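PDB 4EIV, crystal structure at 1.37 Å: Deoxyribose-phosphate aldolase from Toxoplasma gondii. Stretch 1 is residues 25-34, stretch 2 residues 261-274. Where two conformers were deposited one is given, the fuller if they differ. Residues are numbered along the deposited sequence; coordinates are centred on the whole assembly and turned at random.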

# COMPACT_ATOMS: atom_id res chain seq x y z
N THR A 25 6.96 4.90 -3.86
CA THR A 25 6.34 4.58 -2.59
C THR A 25 6.53 5.71 -1.58
O THR A 25 5.60 6.13 -0.91
N LEU A 26 7.76 6.19 -1.45
CA LEU A 26 8.03 7.28 -0.52
C LEU A 26 7.27 8.57 -0.89
O LEU A 26 6.84 9.28 0.00
N LEU A 27 7.14 8.87 -2.17
CA LEU A 27 6.39 10.06 -2.59
C LEU A 27 4.96 9.99 -2.06
O LEU A 27 4.39 10.99 -1.66
N ASN A 28 4.38 8.79 -2.06
CA ASN A 28 3.02 8.58 -1.58
C ASN A 28 2.84 8.83 -0.06
O ASN A 28 1.72 8.94 0.41
N PHE A 29 3.96 8.86 0.68
CA PHE A 29 3.97 9.09 2.13
C PHE A 29 4.53 10.45 2.53
O PHE A 29 4.47 10.82 3.71
N PHE A 30 5.08 11.19 1.57
CA PHE A 30 5.92 12.33 1.91
C PHE A 30 5.23 13.62 2.26
O PHE A 30 4.27 14.02 1.61
N GLU A 31 5.77 14.26 3.30
CA GLU A 31 5.35 15.59 3.72
C GLU A 31 6.62 16.43 3.81
O GLU A 31 7.46 16.21 4.68
N VAL A 32 6.77 17.38 2.89
CA VAL A 32 7.98 18.18 2.82
C VAL A 32 7.92 19.38 3.77
O VAL A 32 6.88 20.00 3.91
N ALA A 33 9.04 19.66 4.43
CA ALA A 33 9.14 20.76 5.36
C ALA A 33 9.54 22.07 4.71
O ALA A 33 10.45 22.11 3.88
N ALA A 34 8.88 23.15 5.10
CA ALA A 34 9.28 24.53 4.77
C ALA A 34 8.93 25.33 6.03
O ALA A 34 8.01 26.14 6.04
N SER A 261 0.86 -1.46 7.81
CA SER A 261 1.15 -0.21 8.51
C SER A 261 1.66 0.89 7.61
O SER A 261 1.61 2.06 8.01
N ILE A 262 2.14 0.55 6.42
CA ILE A 262 2.68 1.59 5.55
C ILE A 262 1.68 1.91 4.44
O ILE A 262 1.81 1.54 3.27
N VAL A 263 0.62 2.59 4.88
CA VAL A 263 -0.42 3.14 4.03
C VAL A 263 -0.59 4.61 4.45
O VAL A 263 -0.41 4.96 5.65
N ARG A 264 -0.89 5.46 3.47
CA ARG A 264 -0.92 6.90 3.66
C ARG A 264 -1.79 7.34 4.83
O ARG A 264 -1.46 8.31 5.52
N ASP A 265 -2.90 6.64 5.05
CA ASP A 265 -3.80 6.99 6.14
C ASP A 265 -3.18 6.92 7.53
O ASP A 265 -3.56 7.69 8.40
N LYS A 266 -2.15 6.09 7.71
CA LYS A 266 -1.53 5.85 9.02
C LYS A 266 -0.00 5.94 9.05
O LYS A 266 0.62 5.57 10.04
N PHE A 267 0.59 6.45 7.97
CA PHE A 267 2.03 6.53 7.86
C PHE A 267 2.42 7.72 7.03
O PHE A 267 1.82 7.95 5.98
N ARG A 268 3.43 8.47 7.50
CA ARG A 268 3.95 9.60 6.76
C ARG A 268 5.45 9.64 6.98
O ARG A 268 5.96 9.18 8.02
N VAL A 269 6.16 10.20 6.01
CA VAL A 269 7.56 10.46 6.11
C VAL A 269 7.73 11.96 5.94
O VAL A 269 7.31 12.54 4.93
N GLY A 270 8.30 12.62 6.95
CA GLY A 270 8.62 14.04 6.86
C GLY A 270 10.08 14.23 6.52
O GLY A 270 10.94 13.62 7.12
N GLY A 271 10.35 15.07 5.54
CA GLY A 271 11.72 15.32 5.18
C GLY A 271 11.91 16.64 4.46
O GLY A 271 10.95 17.38 4.26
N GLY A 272 13.15 16.91 4.08
CA GLY A 272 13.50 18.17 3.45
C GLY A 272 13.31 18.21 1.95
O GLY A 272 13.04 17.21 1.30
N PHE A 273 13.49 19.41 1.43
CA PHE A 273 13.36 19.70 0.02
C PHE A 273 14.35 18.92 -0.83
O PHE A 273 13.97 18.41 -1.88
N ASN A 274 15.61 18.83 -0.40
CA ASN A 274 16.59 18.06 -1.16
C ASN A 274 16.20 16.58 -1.26
O ASN A 274 16.32 15.98 -2.34

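The strand that begins at Phe30 and the strand through Val269 run parallel, and the side chains that pack between the two stretches are organised chiefly by Phe29, Val269 and Glu31. Phe29, just ahead of the first strand, has the largest area covered by the other stretch. Its CA-to-CB bond points toward that stretch, and the m rotamer (chi1 -56°) lays the ring against the segment leading into the second strand. Phe267, a t rotamer also directed toward its partner, presents its edge to one face of this ring; the planes meet at 79°, and Phe29 CD2 lies 3.5 Å from Phe267 CE2. The tip of the Phe29 ring reaches Ile262, with Phe29 CZ 3.9 Å from Ile262 CB, while the backbone nitrogen of Arg264 lies at the ring edge.

Val269, in the t rotamer, shares a sheet face with Phe30 and Val32. Its CG2 approaches Leu26 CD2 and Phe29 CB, both at 4.2 Å, and its CG1 lies 4.0 Å from Phe30 CD1. The Phe30 ring (chi1 -150°) extends along this face until its CZ is 3.5 Å from Gly271 CA. The absence of a side chain at Gly271 makes room for it: an ideal CB there would sit 2.8 Å from Phe30 CZ, a clash. Farther on, Val32, a p rotamer, brings CG2 to 3.8 Å from Phe273 N.

Glu31 projects from the other face, and its m,t conformation carries the carboxylate to Arg268, where Glu31 OE2 and Arg268 NH1 form a 2.8 Å salt bridge. The guanidinium is further held by Arg264 O, which accepts hydrogen bonds from Arg268 NE (2.8 Å) and NH2 (3.1 Å). Arg264 itself reaches across to Asn28, its NE donating to Asn28 O (2.9 Å) and its NH2 to Asn28 OD1 (2.8 Å), so that one arginine engages both backbone and side chain of the same residue.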

# COMPACT_ATOMS: atom_id res chain seq x y z
CB THR A 25 6.95 3.27 -2.03
OG1 THR A 25 6.63 2.18 -2.90
CG2 THR A 25 6.41 2.96 -0.63
CB LEU A 26 9.55 7.50 -0.39
CG LEU A 26 10.28 6.40 0.38
CD1 LEU A 26 11.76 6.46 0.16
CD2 LEU A 26 9.94 6.42 1.88
CB LEU A 27 6.37 10.24 -4.11
CG LEU A 27 7.70 10.63 -4.77
CD1 LEU A 27 7.58 10.49 -6.28
CD2 LEU A 27 8.14 12.07 -4.37
CB ASN A 28 2.60 7.14 -1.91
CG ASN A 28 1.18 6.82 -1.48
OD1 ASN A 28 0.23 7.49 -1.87
ND2 ASN A 28 1.03 5.77 -0.69
CB PHE A 29 4.88 8.08 2.84
CG PHE A 29 4.55 6.65 2.58
CD1 PHE A 29 3.23 6.22 2.52
CD2 PHE A 29 5.58 5.71 2.48
CE1 PHE A 29 2.94 4.87 2.31
CE2 PHE A 29 5.28 4.36 2.28
CZ PHE A 29 3.96 3.95 2.21
CB PHE A 30 6.95 12.57 0.77
CG PHE A 30 8.27 13.16 1.21
CD1 PHE A 30 9.24 12.33 1.74
CD2 PHE A 30 8.55 14.50 1.09
CE1 PHE A 30 10.44 12.84 2.13
CE2 PHE A 30 9.78 15.01 1.49
CZ PHE A 30 10.71 14.18 2.02
CB GLU A 31 4.60 15.52 5.05
CG GLU A 31 3.25 14.82 4.93
CD GLU A 31 2.53 14.64 6.23
OE1 GLU A 31 3.17 14.57 7.28
OE2 GLU A 31 1.28 14.55 6.20
CB VAL A 32 8.25 18.64 1.36
CG1 VAL A 32 7.19 19.62 0.86
CG2 VAL A 32 9.68 19.20 1.21
CB ALA A 33 10.17 20.40 6.45
CB ALA A 34 8.54 25.04 3.53
CB SER A 261 2.17 -0.43 9.62
OG SER A 261 3.47 -0.71 9.15
CB ILE A 262 4.14 1.30 5.06
CG1 ILE A 262 4.26 -0.07 4.38
CG2 ILE A 262 5.13 1.35 6.24
CD1 ILE A 262 5.56 -0.25 3.60
CB VAL A 263 -1.74 2.35 4.07
CG1 VAL A 263 -1.51 0.93 3.57
CG2 VAL A 263 -2.37 2.36 5.45
CB ARG A 264 -1.33 7.63 2.37
CG ARG A 264 -1.22 9.10 2.49
CD ARG A 264 -1.82 9.83 1.35
NE ARG A 264 -1.11 9.67 0.10
CZ ARG A 264 -1.41 10.36 -1.00
NH1 ARG A 264 -2.40 11.24 -0.98
NH2 ARG A 264 -0.72 10.16 -2.10
CB ASP A 265 -5.07 6.12 6.11
CG ASP A 265 -6.10 6.61 5.13
OD1 ASP A 265 -5.73 7.00 4.01
OD2 ASP A 265 -7.30 6.59 5.48
CB LYS A 266 -1.95 4.50 9.56
CG LYS A 266 -1.58 3.33 8.68
CD LYS A 266 -2.11 1.97 9.26
CE LYS A 266 -3.64 1.84 9.34
NZ LYS A 266 -4.11 0.56 9.95
CB PHE A 267 2.57 5.26 7.23
CG PHE A 267 4.04 5.24 7.15
CD1 PHE A 267 4.80 5.29 8.31
CD2 PHE A 267 4.69 5.16 5.93
CE1 PHE A 267 6.19 5.28 8.23
CE2 PHE A 267 6.07 5.14 5.85
CZ PHE A 267 6.82 5.20 7.02
CB ARG A 268 3.35 10.95 7.20
CG ARG A 268 1.87 11.05 7.19
CD ARG A 268 1.27 11.13 5.77
NE ARG A 268 -0.13 10.76 5.89
CZ ARG A 268 -1.09 11.55 6.36
NH1 ARG A 268 -0.86 12.81 6.67
NH2 ARG A 268 -2.31 11.07 6.51
CB VAL A 269 8.37 9.72 5.07
CG1 VAL A 269 9.82 10.15 5.08
CG2 VAL A 269 8.25 8.23 5.31
CB PHE A 273 13.50 21.23 -0.17
CG PHE A 273 13.19 21.74 -1.55
CD1 PHE A 273 12.22 21.16 -2.36
CD2 PHE A 273 13.79 22.92 -1.98
CE1 PHE A 273 11.94 21.68 -3.61
CE2 PHE A 273 13.50 23.44 -3.22
CZ PHE A 273 12.56 22.82 -4.03
CB ASN A 274 18.00 18.25 -0.60
CG ASN A 274 18.54 19.65 -0.84
OD1 ASN A 274 18.17 20.32 -1.81
ND2 ASN A 274 19.45 20.09 0.02